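Local coordinates for Rho GTPase-activating protein 27 (Homo sapiens, PDB 3PP2) that probably switches Rho-type GTPases such as CDC42 and RAC1 to their inactive GDP-bound state and may take part in clathrin-mediated endocytosis; this chain is its PH domain, at residues A[14-25]-A[97-105]. Sequence-based numbering, arbitrary orientation. Where two conformers were deposited one is given.
Sequences LHRTKTADKGKR and DGSEYLIQH
The carbonyl oxygen of E100 accepts two backbone bonds from the same face of its plane. T19 N gives the shorter and nearly straight one, 2.8 Å to E100 O with 178° at the hydrogen. A20 N reaches the same E100 O at 3.3 Å. T19 OG1 adds a weak third contact, because chi1 of 51° sets it between the backbone N and the carbonyl carbon. T19 and A20 thus both face E100, a classic beta bulge. E100 N returns a bond to A20 O, and beyond the bulge T17 pairs with L102 and H15 with Q104. This ladder joins strands 10-21 and 100-104 antiparallel in the curled sheet of the PH domain, whose C-terminal helix 108-122 covers L14. In one of its two conformers, E100 turns its carboxylate to R25 on the A20 face. There R25 NH2 lies 2.7 Å from E100 OE1, which sits at the guanidinium edge, in its plane. The oxygen is approached from above the carboxylate plane, and R25 NH1 adds only a weak bond. T19 CG2 packs on L102 CG at 3.7 Å, the two side chains crossing at about a right angle. On the other face, K18 runs extended across Y101, with K18 CG 3.7 Å from Y101 CE1. K18 NZ then forms a salt bridge with D21 OD1. At the type I' turn from D21 to K24, K22 N donates to S99 OG at 2.9 Å. D97 OD1 accepts from S99 N, an Asx turn, and is also hydrogen-bonded to S95 OG, while D97 OD2 meets K22 NZ at 3.0 Å in a weakly bonded salt bridge.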
ATOM      1  N   LEU A  14      -3.479  -5.857 -12.871  1.00 15.37           N
ATOM      2  CA  LEU A  14      -4.634  -5.154 -12.343  1.00 14.98           C
ATOM      3  C   LEU A  14      -5.907  -5.875 -12.741  1.00 15.76           C
ATOM      4  O   LEU A  14      -5.966  -6.551 -13.774  1.00 17.04           O
ATOM      5  CB  LEU A  14      -4.719  -3.709 -12.861  1.00 15.11           C
ATOM      6  CG  LEU A  14      -3.598  -2.788 -12.394  1.00 15.35           C
ATOM      7  CD1 LEU A  14      -3.645  -1.454 -13.146  1.00 18.28           C
ATOM      8  CD2 LEU A  14      -3.646  -2.592 -10.894  1.00 17.87           C
ATOM      9  N   HIS A  15      -6.958  -5.655 -11.965  1.00 15.27           N
ATOM     10  CA  HIS A  15      -8.297  -6.060 -12.344  1.00 16.77           C
ATOM     11  C   HIS A  15      -8.939  -4.934 -13.147  1.00 15.48           C
ATOM     12  O   HIS A  15      -8.781  -3.743 -12.846  1.00 16.34           O
ATOM     13  CB  HIS A  15      -9.109  -6.407 -11.136  1.00 16.59           C
ATOM     14  CG  HIS A  15      -8.579  -7.576 -10.409  1.00 18.00           C
ATOM     15  ND1 HIS A  15      -9.133  -8.822 -10.511  1.00 19.72           N
ATOM     16  CD2 HIS A  15      -7.564  -7.674  -9.522  1.00 20.89           C
ATOM     17  CE1 HIS A  15      -8.461  -9.654  -9.734  1.00 22.09           C
ATOM     18  NE2 HIS A  15      -7.486  -8.986  -9.139  1.00 22.25           N
ATOM     19  N   ARG A  16      -9.657  -5.296 -14.187  1.00 16.47           N
ATOM     20  CA  ARG A  16     -10.351  -4.289 -15.002  1.00 16.51           C
ATOM     21  C   ARG A  16     -11.558  -4.858 -15.686  1.00 17.19           C
ATOM     22  O   ARG A  16     -11.597  -6.065 -16.005  1.00 18.42           O
ATOM     23  CB  ARG A  16      -9.387  -3.671 -16.025  1.00 17.05           C
ATOM     24  CG  ARG A  16      -9.111  -4.471 -17.274  1.00 18.23           C
ATOM     25  CD  ARG A  16      -8.381  -5.730 -16.978  1.00 19.20           C
ATOM     26  NE  ARG A  16      -7.945  -6.463 -18.159  1.00 18.46           N
ATOM     27  CZ  ARG A  16      -8.744  -7.167 -18.923  1.00 20.54           C
ATOM     28  NH1 ARG A  16      -8.234  -7.845 -19.969  1.00 21.28           N
ATOM     29  NH2 ARG A  16     -10.044  -7.227 -18.639  1.00 21.19           N
ATOM     30  N   THR A  17     -12.518  -3.980 -15.963  1.00 16.50           N
ATOM     31  CA  THR A  17     -13.636  -4.307 -16.825  1.00 16.75           C
ATOM     32  C   THR A  17     -13.971  -3.082 -17.664  1.00 16.07           C
ATOM     33  O   THR A  17     -13.908  -1.949 -17.177  1.00 17.89           O
ATOM     34  CB  THR A  17     -14.896  -4.713 -16.004  1.00 18.01           C
ATOM     35  OG1 THR A  17     -15.961  -5.027 -16.903  1.00 19.83           O
ATOM     36  CG2 THR A  17     -15.382  -3.663 -14.978  1.00 19.47           C
ATOM     37  N   LYS A  18     -14.400  -3.321 -18.884  1.00 16.94           N
ATOM     38  CA  LYS A  18     -15.013  -2.290 -19.687  1.00 17.12           C
ATOM     39  C   LYS A  18     -16.432  -2.119 -19.169  1.00 17.11           C
ATOM     40  O   LYS A  18     -17.068  -3.089 -18.692  1.00 19.53           O
ATOM     41  CB  LYS A  18     -15.014  -2.689 -21.164  1.00 17.75           C
ATOM     42  CG  LYS A  18     -15.395  -1.593 -22.118  1.00 18.97           C
ATOM     43  CD  LYS A  18     -15.104  -2.014 -23.582  1.00 19.96           C
ATOM     44  CE  LYS A  18     -15.425  -0.887 -24.549  1.00 21.62           C
ATOM     45  NZ  LYS A  18     -15.194  -1.399 -25.946  1.00 21.81           N
ATOM     46  N   THR A  19     -16.884  -0.864 -19.132  1.00 17.73           N
ATOM     47  CA  THR A  19     -18.246  -0.539 -18.683  1.00 18.57           C
ATOM     48  C   THR A  19     -19.056   0.265 -19.712  1.00 19.14           C
ATOM     49  O   THR A  19     -20.271   0.301 -19.621  1.00 19.40           O
ATOM     50  CB  THR A  19     -18.219   0.241 -17.367  1.00 19.42           C
ATOM     51  OG1 THR A  19     -17.321   1.350 -17.513  1.00 19.90           O
ATOM     52  CG2 THR A  19     -17.762  -0.665 -16.227  1.00 20.74           C
ATOM     53  N   ALA A  20     -18.411   0.873 -20.696  1.00 18.37           N
ATOM     54  CA  ALA A  20     -19.140   1.545 -21.793  1.00 18.95           C
ATOM     55  C   ALA A  20     -18.331   1.479 -23.066  1.00 19.12           C
ATOM     56  O   ALA A  20     -17.076   1.548 -23.020  1.00 18.94           O
ATOM     57  CB  ALA A  20     -19.445   2.975 -21.445  1.00 19.83           C
ATOM     58  N   ASP A  21     -19.040   1.267 -24.196  1.00 19.03           N
ATOM     59  CA  ASP A  21     -18.424   1.230 -25.504  1.00 19.45           C
ATOM     60  C   ASP A  21     -18.858   2.491 -26.208  1.00 19.79           C
ATOM     61  O   ASP A  21     -20.023   2.636 -26.569  1.00 19.89           O
ATOM     62  CB  ASP A  21     -18.901  -0.008 -26.270  1.00 19.07           C
ATOM     63  CG  ASP A  21     -18.356  -0.065 -27.663  1.00 20.95           C
ATOM     64  OD1 ASP A  21     -17.138   0.202 -27.817  1.00 24.81           O
ATOM     65  OD2 ASP A  21     -19.121  -0.462 -28.577  1.00 23.96           O
ATOM     66  N   LYS A  22     -17.937   3.424 -26.384  1.00 20.58           N
ATOM     67  CA  LYS A  22     -18.233   4.660 -27.128  1.00 22.68           C
ATOM     68  C   LYS A  22     -19.488   5.370 -26.607  1.00 22.18           C
ATOM     69  O   LYS A  22     -20.334   5.852 -27.389  1.00 25.89           O
ATOM     70  CB  LYS A  22     -18.306   4.408 -28.622  1.00 23.44           C
ATOM     71  CG  LYS A  22     -16.993   3.882 -29.178  1.00 25.77           C
ATOM     72  CD  LYS A  22     -17.077   3.637 -30.665  1.00 30.96           C
ATOM     73  CE  LYS A  22     -15.763   3.154 -31.174  1.00 35.44           C
ATOM     74  NZ  LYS A  22     -14.643   4.041 -30.731  1.00 41.41           N
ATOM     75  N   GLY A  23     -19.597   5.438 -25.282  1.00 22.84           N
ATOM     76  CA  GLY A  23     -20.685   6.120 -24.658  1.00 23.30           C
ATOM     77  C   GLY A  23     -21.894   5.253 -24.318  1.00 23.61           C
ATOM     78  O   GLY A  23     -22.819   5.747 -23.631  1.00 27.86           O
ATOM     79  N   LYS A  24     -21.885   3.986 -24.739  1.00 22.59           N
ATOM     80  CA  LYS A  24     -23.039   3.111 -24.575  1.00 23.35           C
ATOM     81  C   LYS A  24     -22.731   2.094 -23.465  1.00 22.15           C
ATOM     82  O   LYS A  24     -21.793   1.298 -23.574  1.00 21.83           O
ATOM     83  CB  LYS A  24     -23.356   2.389 -25.895  1.00 23.92           C
ATOM     84  CG  LYS A  24     -23.517   3.291 -27.122  1.00 28.73           C
ATOM     85  CD  LYS A  24     -24.364   4.483 -26.969  1.00 31.47           C
ATOM     86  CE  LYS A  24     -24.829   4.971 -28.414  1.00 31.48           C
ATOM     87  NZ  LYS A  24     -23.852   5.899 -29.115  1.00 30.45           N
ATOM     88  N   ARG A  25     -23.503   2.123 -22.390  1.00 22.91           N
ATOM     89  CA  ARG A  25     -23.206   1.325 -21.201  1.00 23.75           C
ATOM     90  C   ARG A  25     -23.384  -0.172 -21.510  1.00 21.60           C
ATOM     91  O   ARG A  25     -24.322  -0.562 -22.244  1.00 22.60           O
ATOM     92  CB  ARG A  25     -24.145   1.715 -20.069  1.00 25.08           C
ATOM     93  CG  ARG A  25     -23.967   3.175 -19.587  1.00 31.68           C
ATOM     94  CD  ARG A  25     -24.110   3.324 -18.093  1.00 38.38           C
ATOM     95  NE  ARG A  25     -22.907   2.780 -17.490  1.00 43.46           N
ATOM     96  CZ  ARG A  25     -21.721   3.404 -17.449  1.00 46.03           C
ATOM     97  NH1 ARG A  25     -20.691   2.790 -16.888  1.00 47.06           N
ATOM     98  NH2 ARG A  25     -21.556   4.631 -17.965  1.00 46.63           N
ATOM     99  N   ASP A  97     -13.340   9.021 -26.654  1.00 26.19           N
ATOM    100  CA  ASP A  97     -14.444   8.479 -27.478  1.00 27.95           C
ATOM    101  C   ASP A  97     -15.665   8.012 -26.685  1.00 26.89           C
ATOM    102  O   ASP A  97     -16.632   7.502 -27.281  1.00 28.56           O
ATOM    103  CB  ASP A  97     -13.950   7.381 -28.422  1.00 29.93           C
ATOM    104  CG  ASP A  97     -13.568   6.104 -27.720  1.00 32.79           C
ATOM    105  OD1 ASP A  97     -13.779   5.983 -26.500  1.00 34.64           O
ATOM    106  OD2 ASP A  97     -13.063   5.167 -28.417  1.00 39.63           O
ATOM    107  N   GLY A  98     -15.604   8.126 -25.352  1.00 24.71           N
ATOM    108  CA  GLY A  98     -16.716   7.790 -24.501  1.00 23.74           C
ATOM    109  C   GLY A  98     -16.700   6.371 -23.960  1.00 21.85           C
ATOM    110  O   GLY A  98     -17.580   5.982 -23.203  1.00 22.74           O
ATOM    111  N   SER A  99     -15.729   5.574 -24.341  1.00 21.32           N
ATOM    112  CA  SER A  99     -15.574   4.263 -23.712  1.00 20.88           C
ATOM    113  C   SER A  99     -15.118   4.460 -22.267  1.00 19.64           C
ATOM    114  O   SER A  99     -14.483   5.463 -21.919  1.00 21.46           O
ATOM    115  CB  SER A  99     -14.599   3.409 -24.472  1.00 20.94           C
ATOM    116  OG  SER A  99     -15.122   3.046 -25.749  1.00 24.21           O
ATOM    117  N   GLU A 100     -15.521   3.539 -21.427  1.00 19.30           N
ATOM    118  CA  GLU A 100     -15.277   3.652 -20.000  0.50 18.82           C
ATOM    119  C   GLU A 100     -14.811   2.294 -19.472  1.00 18.25           C
ATOM    120  O   GLU A 100     -15.262   1.243 -19.944  1.00 17.56           O
ATOM    121  CB  GLU A 100     -16.563   4.106 -19.250  0.50 19.56           C
ATOM    122  CG  GLU A 100     -17.085   5.523 -19.652  0.50 20.82           C
ATOM    123  CD  GLU A 100     -18.354   5.951 -18.928  0.50 23.55           C
ATOM    124  OE1 GLU A 100     -18.887   5.161 -18.118  0.50 23.74           O
ATOM    125  OE2 GLU A 100     -18.817   7.096 -19.175  0.50 27.35           O
ATOM    126  N   TYR A 101     -13.938   2.351 -18.475  1.00 17.47           N
ATOM    127  CA  TYR A 101     -13.334   1.177 -17.834  1.00 17.60           C
ATOM    128  C   TYR A 101     -13.260   1.421 -16.341  1.00 17.25           C
ATOM    129  O   TYR A 101     -13.094   2.567 -15.907  1.00 18.10           O
ATOM    130  CB  TYR A 101     -11.897   0.935 -18.341  1.00 18.75           C
ATOM    131  CG  TYR A 101     -11.837   0.769 -19.835  1.00 19.02           C
ATOM    132  CD1 TYR A 101     -11.834  -0.478 -20.434  1.00 21.24           C
ATOM    133  CD2 TYR A 101     -11.787   1.902 -20.646  1.00 21.37           C
ATOM    134  CE1 TYR A 101     -11.814  -0.595 -21.806  1.00 24.27           C
ATOM    135  CE2 TYR A 101     -11.772   1.822 -22.001  1.00 24.90           C
ATOM    136  CZ  TYR A 101     -11.773   0.551 -22.609  1.00 23.18           C
ATOM    137  OH  TYR A 101     -11.765   0.455 -23.992  1.00 30.32           O
ATOM    138  N   LEU A 102     -13.411   0.350 -15.572  1.00 16.58           N
ATOM    139  CA  LEU A 102     -13.055   0.345 -14.168  1.00 16.30           C
ATOM    140  C   LEU A 102     -11.770  -0.436 -13.978  1.00 15.43           C
ATOM    141  O   LEU A 102     -11.568  -1.455 -14.641  1.00 17.09           O
ATOM    142  CB  LEU A 102     -14.170  -0.242 -13.312  1.00 17.43           C
ATOM    143  CG  LEU A 102     -15.533   0.411 -13.437  1.00 17.20           C
ATOM    144  CD1 LEU A 102     -16.617  -0.343 -12.670  1.00 19.89           C
ATOM    145  CD2 LEU A 102     -15.525   1.858 -13.093  1.00 19.04           C
ATOM    146  N   ILE A 103     -10.962   0.010 -13.008  1.00 15.34           N
ATOM    147  CA  ILE A 103      -9.634  -0.532 -12.723  1.00 14.82           C
ATOM    148  C   ILE A 103      -9.594  -0.753 -11.222  1.00 14.65           C
ATOM    149  O   ILE A 103     -10.024   0.121 -10.458  1.00 15.61           O
ATOM    150  CB  ILE A 103      -8.497   0.431 -13.171  1.00 15.50           C
ATOM    151  CG1 ILE A 103      -8.700   0.868 -14.633  1.00 18.19           C
ATOM    152  CG2 ILE A 103      -7.126  -0.151 -12.909  1.00 17.00           C
ATOM    153  CD1 ILE A 103      -7.769   1.988 -15.041  1.00 17.95           C
ATOM    154  N   GLN A 104      -9.107  -1.913 -10.796  1.00 14.90           N
ATOM    155  CA  GLN A 104      -9.185  -2.256  -9.362  1.00 15.48           C
ATOM    156  C   GLN A 104      -8.042  -3.112  -8.921  1.00 14.90           C
ATOM    157  O   GLN A 104      -7.476  -3.889  -9.698  1.00 15.03           O
ATOM    158  CB  GLN A 104     -10.510  -2.999  -9.147  1.00 16.79           C
ATOM    159  CG  GLN A 104     -10.945  -3.252  -7.734  1.00 16.63           C
ATOM    160  CD  GLN A 104     -10.467  -4.570  -7.172  1.00 17.69           C
ATOM    161  OE1 GLN A 104     -10.232  -5.560  -7.913  1.00 18.06           O
ATOM    162  NE2 GLN A 104     -10.374  -4.625  -5.837  1.00 17.79           N
ATOM    163  N   HIS A 105      -7.750  -3.047  -7.623  1.00 14.22           N
ATOM    164  CA  HIS A 105      -6.842  -3.985  -6.953  1.00 14.95           C
ATOM    165  C   HIS A 105      -7.185  -3.958  -5.477  1.00 14.95           C
ATOM    166  O   HIS A 105      -7.610  -2.947  -4.957  1.00 15.71           O
ATOM    167  CB  HIS A 105      -5.369  -3.642  -7.186  1.00 15.06           C
ATOM    168  CG  HIS A 105      -4.425  -4.754  -6.880  1.00 13.52           C
ATOM    169  ND1 HIS A 105      -4.052  -5.084  -5.587  1.00 14.62           N
ATOM    170  CD2 HIS A 105      -3.812  -5.644  -7.705  1.00 15.29           C
ATOM    171  CE1 HIS A 105      -3.218  -6.110  -5.639  1.00 16.15           C
ATOM    172  NE2 HIS A 105      -3.069  -6.486  -6.908  1.00 17.52           N
TER